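Local coordinates for protein major pollen allergen Jun a 1 (Juniperus ashei, PDB 1PXZ) that has low pectate lyase activity, cleaving pectate by elimination, and is the major allergen of mountain cedar pollen, at residues G37-N49 with P53-E65. Sequence-based numbering, arbitrary orientation.
Sequences GGDFYTVTSTDDN and PTPGTLRYGATRE
Tyr41 reaches from strand 39-43 to the start of helix 58-63, its side chain pointing toward the helix segment with CG anti to the backbone N (chi1 176°). The hydroxyl works both ways: Tyr41 OH donates to Thr57 O at 2.7 Å and accepts from Gly56 N at 2.8 Å, the latter bond bent to 134°. Gly61 CA sits over one face of the Tyr41 ring, 3.7 Å from its centroid, in a CH-pi contact. Tyr60 crosses the Tyr41 side chain at about a right angle, its CD2 lying 3.7 Å from Tyr41 CE1.

Backbone bonds join the loop just after the strand to the turn ahead of the helix. Gly56 O accepts from both Thr44 N, at 2.9 Å, and Ser45 N. Gly56 belongs to the type II turn Thr54-Thr57, after which Thr57 N-caps the helix through a weak bond from Tyr60 N to OG1.

The charged contact is Asp48 with Arg59. Arg59 bends at chi3 (-60°) and presents its guanidinium side-on: NE meets Asp48 OD1 at 2.7 Å and NH2 meets OD2 at 3.0 Å, both on syn lone pairs with the two planes nearly coplanar. Lys81 N also binds OD2, while Met82 O and Pro83 O take NH2 and NH1, so this buried pair is fixed in rotation.

Three waters bridge the loop and the helix start: one links Leu58 N with Ser45 O and Asp47 O, one Arg59 N with Asp47 O and Asp48 OD1, one Asn49 N with Thr57 OG1. Val43 CG2 packs against Leu58 CD1 at 4.1 Å.

Strand 39-43 pairs in parallel with strand 68-72, and helix 58-63 lies on the connection between them, at one end of the parallel beta-helix characteristic of polysaccharide lyase family 1.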
loop_
_atom_site.group_PDB
_atom_site.type_symbol
_atom_site.label_atom_id
_atom_site.label_comp_id
_atom_site.label_asym_id
_atom_site.label_seq_id
_atom_site.Cartn_x
_atom_site.Cartn_y
_atom_site.Cartn_z
ATOM N N GLY A 37 -3.751 11.410 -18.459
ATOM C CA GLY A 37 -4.055 12.681 -19.122
ATOM C C GLY A 37 -2.879 13.643 -19.140
ATOM O O GLY A 37 -2.832 14.572 -19.951
ATOM N N GLY A 38 -1.913 13.458 -18.245
ATOM C CA GLY A 38 -0.798 14.394 -18.120
ATOM C C GLY A 38 0.249 14.049 -19.157
ATOM O O GLY A 38 -0.058 13.177 -19.976
ATOM N N ASP A 39 1.412 14.698 -19.126
ATOM C CA ASP A 39 2.483 14.280 -20.018
ATOM C C ASP A 39 3.312 13.174 -19.380
ATOM O O ASP A 39 3.380 13.092 -18.151
ATOM C CB ASP A 39 3.472 15.422 -20.307
ATOM C CG ASP A 39 2.780 16.706 -20.720
ATOM O OD1 ASP A 39 2.009 16.645 -21.703
ATOM O OD2 ASP A 39 3.004 17.753 -20.075
ATOM N N PHE A 40 3.977 12.376 -20.212
ATOM C CA PHE A 40 5.003 11.501 -19.688
ATOM C C PHE A 40 6.212 12.332 -19.247
ATOM O O PHE A 40 6.550 13.283 -19.942
ATOM C CB PHE A 40 5.460 10.481 -20.721
ATOM C CG PHE A 40 4.409 9.419 -21.047
ATOM C CD1 PHE A 40 4.068 8.468 -20.099
ATOM C CD2 PHE A 40 3.803 9.392 -22.289
ATOM C CE1 PHE A 40 3.122 7.492 -20.404
ATOM C CE2 PHE A 40 2.848 8.434 -22.593
ATOM C CZ PHE A 40 2.504 7.482 -21.640
ATOM N N TYR A 41 6.834 11.980 -18.140
ATOM C CA TYR A 41 8.033 12.604 -17.591
ATOM C C TYR A 41 9.093 11.524 -17.417
ATOM O O TYR A 41 8.875 10.514 -16.734
ATOM C CB TYR A 41 7.756 13.319 -16.254
ATOM C CG TYR A 41 9.011 13.895 -15.602
ATOM C CD1 TYR A 41 9.440 15.181 -15.902
ATOM C CD2 TYR A 41 9.774 13.176 -14.687
ATOM C CE1 TYR A 41 10.583 15.687 -15.299
ATOM C CE2 TYR A 41 10.912 13.653 -14.085
ATOM C CZ TYR A 41 11.317 14.941 -14.407
ATOM O OH TYR A 41 12.453 15.403 -13.789
ATOM N N THR A 42 10.289 11.731 -17.966
ATOM C CA THR A 42 11.295 10.676 -17.845
ATOM C C THR A 42 12.384 11.084 -16.866
ATOM O O THR A 42 12.939 12.184 -16.993
ATOM C CB THR A 42 11.933 10.330 -19.215
ATOM O OG1 THR A 42 10.910 9.901 -20.127
ATOM C CG2 THR A 42 12.941 9.200 -19.041
ATOM N N VAL A 43 12.658 10.205 -15.916
ATOM C CA VAL A 43 13.775 10.372 -14.998
ATOM C C VAL A 43 15.046 9.917 -15.718
ATOM O O VAL A 43 15.138 8.740 -16.076
ATOM C CB VAL A 43 13.618 9.586 -13.677
ATOM C CG1 VAL A 43 14.837 9.803 -12.800
ATOM C CG2 VAL A 43 12.335 10.017 -12.976
ATOM N N THR A 44 15.952 10.882 -15.925
ATOM C CA THR A 44 17.205 10.560 -16.603
ATOM C C THR A 44 18.395 10.642 -15.656
ATOM O O THR A 44 19.488 10.287 -16.051
ATOM C CB THR A 44 17.441 11.523 -17.786
ATOM O OG1 THR A 44 17.400 12.868 -17.283
ATOM C CG2 THR A 44 16.290 11.363 -18.761
ATOM N N SER A 45 18.192 11.097 -14.429
ATOM C CA SER A 45 19.276 11.279 -13.476
ATOM C C SER A 45 18.927 10.719 -12.103
ATOM O O SER A 45 17.756 10.798 -11.710
ATOM C CB SER A 45 19.576 12.772 -13.312
ATOM O OG SER A 45 20.401 12.969 -12.190
ATOM N N THR A 46 19.931 10.202 -11.404
ATOM C CA THR A 46 19.689 9.635 -10.077
ATOM C C THR A 46 19.911 10.658 -8.983
ATOM O O THR A 46 19.842 10.319 -7.801
ATOM C CB THR A 46 20.613 8.429 -9.833
ATOM O OG1 THR A 46 21.976 8.876 -9.909
ATOM C CG2 THR A 46 20.431 7.387 -10.929
ATOM N N ASP A 47 20.185 11.916 -9.365
ATOM C CA ASP A 47 20.521 12.931 -8.382
ATOM C C ASP A 47 19.285 13.358 -7.588
ATOM O O ASP A 47 18.166 13.102 -8.037
ATOM C CB ASP A 47 21.108 14.197 -9.015
ATOM C CG ASP A 47 22.460 14.017 -9.669
ATOM O OD1 ASP A 47 23.138 12.986 -9.445
ATOM O OD2 ASP A 47 22.842 14.946 -10.427
ATOM N N ASP A 48 19.567 14.001 -6.464
ATOM C CA ASP A 48 18.535 14.554 -5.600
ATOM C C ASP A 48 19.015 15.854 -4.947
ATOM O O ASP A 48 19.998 15.823 -4.208
ATOM C CB ASP A 48 18.108 13.573 -4.487
ATOM C CG ASP A 48 16.854 14.042 -3.758
ATOM O OD1 ASP A 48 15.911 14.512 -4.428
ATOM O OD2 ASP A 48 16.764 13.929 -2.514
ATOM N N ASN A 49 18.325 16.952 -5.200
ATOM C CA ASN A 49 18.496 18.206 -4.471
ATOM C C ASN A 49 17.154 18.553 -3.819
ATOM O O ASN A 49 16.241 19.033 -4.473
ATOM C CB ASN A 49 18.971 19.340 -5.381
ATOM C CG ASN A 49 19.251 20.600 -4.583
ATOM O OD1 ASN A 49 18.717 20.822 -3.494
ATOM N ND2 ASN A 49 20.111 21.466 -5.117
ATOM N N PRO A 53 15.165 20.948 -6.761
ATOM C CA PRO A 53 15.362 19.818 -7.678
ATOM C C PRO A 53 15.513 20.245 -9.126
ATOM O O PRO A 53 14.884 21.187 -9.600
ATOM C CB PRO A 53 14.085 18.990 -7.498
ATOM C CG PRO A 53 13.081 19.944 -6.932
ATOM C CD PRO A 53 13.860 20.914 -6.077
ATOM N N THR A 54 16.343 19.547 -9.880
ATOM C CA THR A 54 16.592 19.939 -11.261
ATOM C C THR A 54 15.903 19.022 -12.265
ATOM O O THR A 54 15.725 17.822 -12.005
ATOM C CB THR A 54 18.113 19.962 -11.530
ATOM O OG1 THR A 54 18.354 20.166 -12.929
ATOM C CG2 THR A 54 18.745 18.632 -11.192
ATOM N N PRO A 55 15.548 19.573 -13.418
ATOM C CA PRO A 55 14.883 18.808 -14.480
ATOM C C PRO A 55 15.600 17.503 -14.771
ATOM O O PRO A 55 16.836 17.477 -14.853
ATOM C CB PRO A 55 14.972 19.759 -15.690
ATOM C CG PRO A 55 14.870 21.109 -15.030
ATOM C CD PRO A 55 15.758 20.992 -13.815
ATOM N N GLY A 56 14.841 16.410 -14.887
ATOM C CA GLY A 56 15.491 15.135 -15.135
ATOM C C GLY A 56 15.550 14.276 -13.886
ATOM O O GLY A 56 15.765 13.068 -14.005
ATOM N N THR A 57 15.390 14.862 -12.707
ATOM C CA THR A 57 15.479 14.048 -11.492
ATOM C C THR A 57 14.095 13.592 -11.058
ATOM O O THR A 57 13.086 14.133 -11.525
ATOM C CB THR A 57 16.112 14.794 -10.295
ATOM O OG1 THR A 57 15.368 15.996 -10.059
ATOM C CG2 THR A 57 17.558 15.147 -10.629
ATOM N N LEU A 58 14.064 12.618 -10.149
ATOM C CA LEU A 58 12.763 12.116 -9.685
ATOM C C LEU A 58 12.021 13.183 -8.909
ATOM O O LEU A 58 10.809 13.413 -9.055
ATOM C CB LEU A 58 13.018 10.855 -8.848
ATOM C CG LEU A 58 11.779 10.287 -8.150
ATOM C CD1 LEU A 58 10.707 9.967 -9.175
ATOM C CD2 LEU A 58 12.153 9.050 -7.329
ATOM N N ARG A 59 12.730 13.907 -8.021
ATOM C CA ARG A 59 12.024 14.886 -7.194
ATOM C C ARG A 59 11.462 16.020 -8.032
ATOM O O ARG A 59 10.376 16.515 -7.747
ATOM C CB ARG A 59 12.911 15.454 -6.088
ATOM C CG ARG A 59 12.164 16.394 -5.127
ATOM C CD ARG A 59 13.176 16.941 -4.116
ATOM N NE ARG A 59 13.819 15.879 -3.341
ATOM C CZ ARG A 59 13.332 15.402 -2.206
ATOM N NH1 ARG A 59 12.198 15.866 -1.687
ATOM N NH2 ARG A 59 13.991 14.446 -1.575
ATOM N N TYR A 60 12.173 16.452 -9.076
ATOM C CA TYR A 60 11.551 17.477 -9.929
ATOM C C TYR A 60 10.235 16.990 -10.500
ATOM O O TYR A 60 9.218 17.664 -10.478
ATOM C CB TYR A 60 12.517 17.829 -11.065
ATOM C CG TYR A 60 12.039 18.924 -12.003
ATOM C CD1 TYR A 60 12.333 20.259 -11.746
ATOM C CD2 TYR A 60 11.306 18.628 -13.144
ATOM C CE1 TYR A 60 11.906 21.278 -12.592
ATOM C CE2 TYR A 60 10.875 19.634 -13.991
ATOM C CZ TYR A 60 11.177 20.945 -13.715
ATOM O OH TYR A 60 10.730 21.914 -14.589
ATOM N N GLY A 61 10.188 15.803 -11.099
ATOM C CA GLY A 61 8.886 15.461 -11.681
ATOM C C GLY A 61 7.831 15.239 -10.614
ATOM O O GLY A 61 6.659 15.589 -10.788
ATOM N N ALA A 62 8.235 14.642 -9.491
ATOM C CA ALA A 62 7.250 14.306 -8.449
ATOM C C ALA A 62 6.662 15.537 -7.789
ATOM O O ALA A 62 5.572 15.488 -7.228
ATOM C CB ALA A 62 7.905 13.404 -7.412
ATOM N N THR A 63 7.349 16.693 -7.828
ATOM C CA THR A 63 6.826 17.862 -7.143
ATOM C C THR A 63 6.105 18.839 -8.073
ATOM O O THR A 63 5.634 19.882 -7.596
ATOM C CB THR A 63 7.956 18.656 -6.436
ATOM O OG1 THR A 63 8.999 18.902 -7.390
ATOM C CG2 THR A 63 8.553 17.835 -5.301
ATOM N N ARG A 64 6.016 18.546 -9.367
ATOM C CA ARG A 64 5.355 19.524 -10.233
ATOM C C ARG A 64 3.874 19.600 -9.896
ATOM O O ARG A 64 3.240 18.630 -9.464
ATOM C CB ARG A 64 5.528 19.185 -11.714
ATOM C CG ARG A 64 6.930 19.252 -12.272
ATOM C CD ARG A 64 7.673 20.562 -12.035
ATOM N NE ARG A 64 8.343 20.509 -10.732
ATOM C CZ ARG A 64 8.989 21.515 -10.156
ATOM N NH1 ARG A 64 9.100 22.710 -10.737
ATOM N NH2 ARG A 64 9.544 21.333 -8.965
ATOM N N GLU A 65 3.266 20.774 -10.112
ATOM C CA GLU A 65 1.817 20.855 -9.934
ATOM C C GLU A 65 1.099 20.174 -11.088
ATOM O O GLU A 65 0.046 19.563 -10.898
ATOM C CB GLU A 65 1.362 22.314 -9.806
ATOM C CG GLU A 65 1.152 22.786 -8.378
ATOM C CD GLU A 65 1.624 21.833 -7.294
ATOM O OE1 GLU A 65 2.849 21.793 -6.987
ATOM O OE2 GLU A 65 0.734 21.129 -6.742
HETATM O O HOH W 1 16.518 11.318 -9.421
HETATM O O HOH W 2 15.460 13.352 -6.972
HETATM O O HOH W 3 16.780 16.919 -7.638
#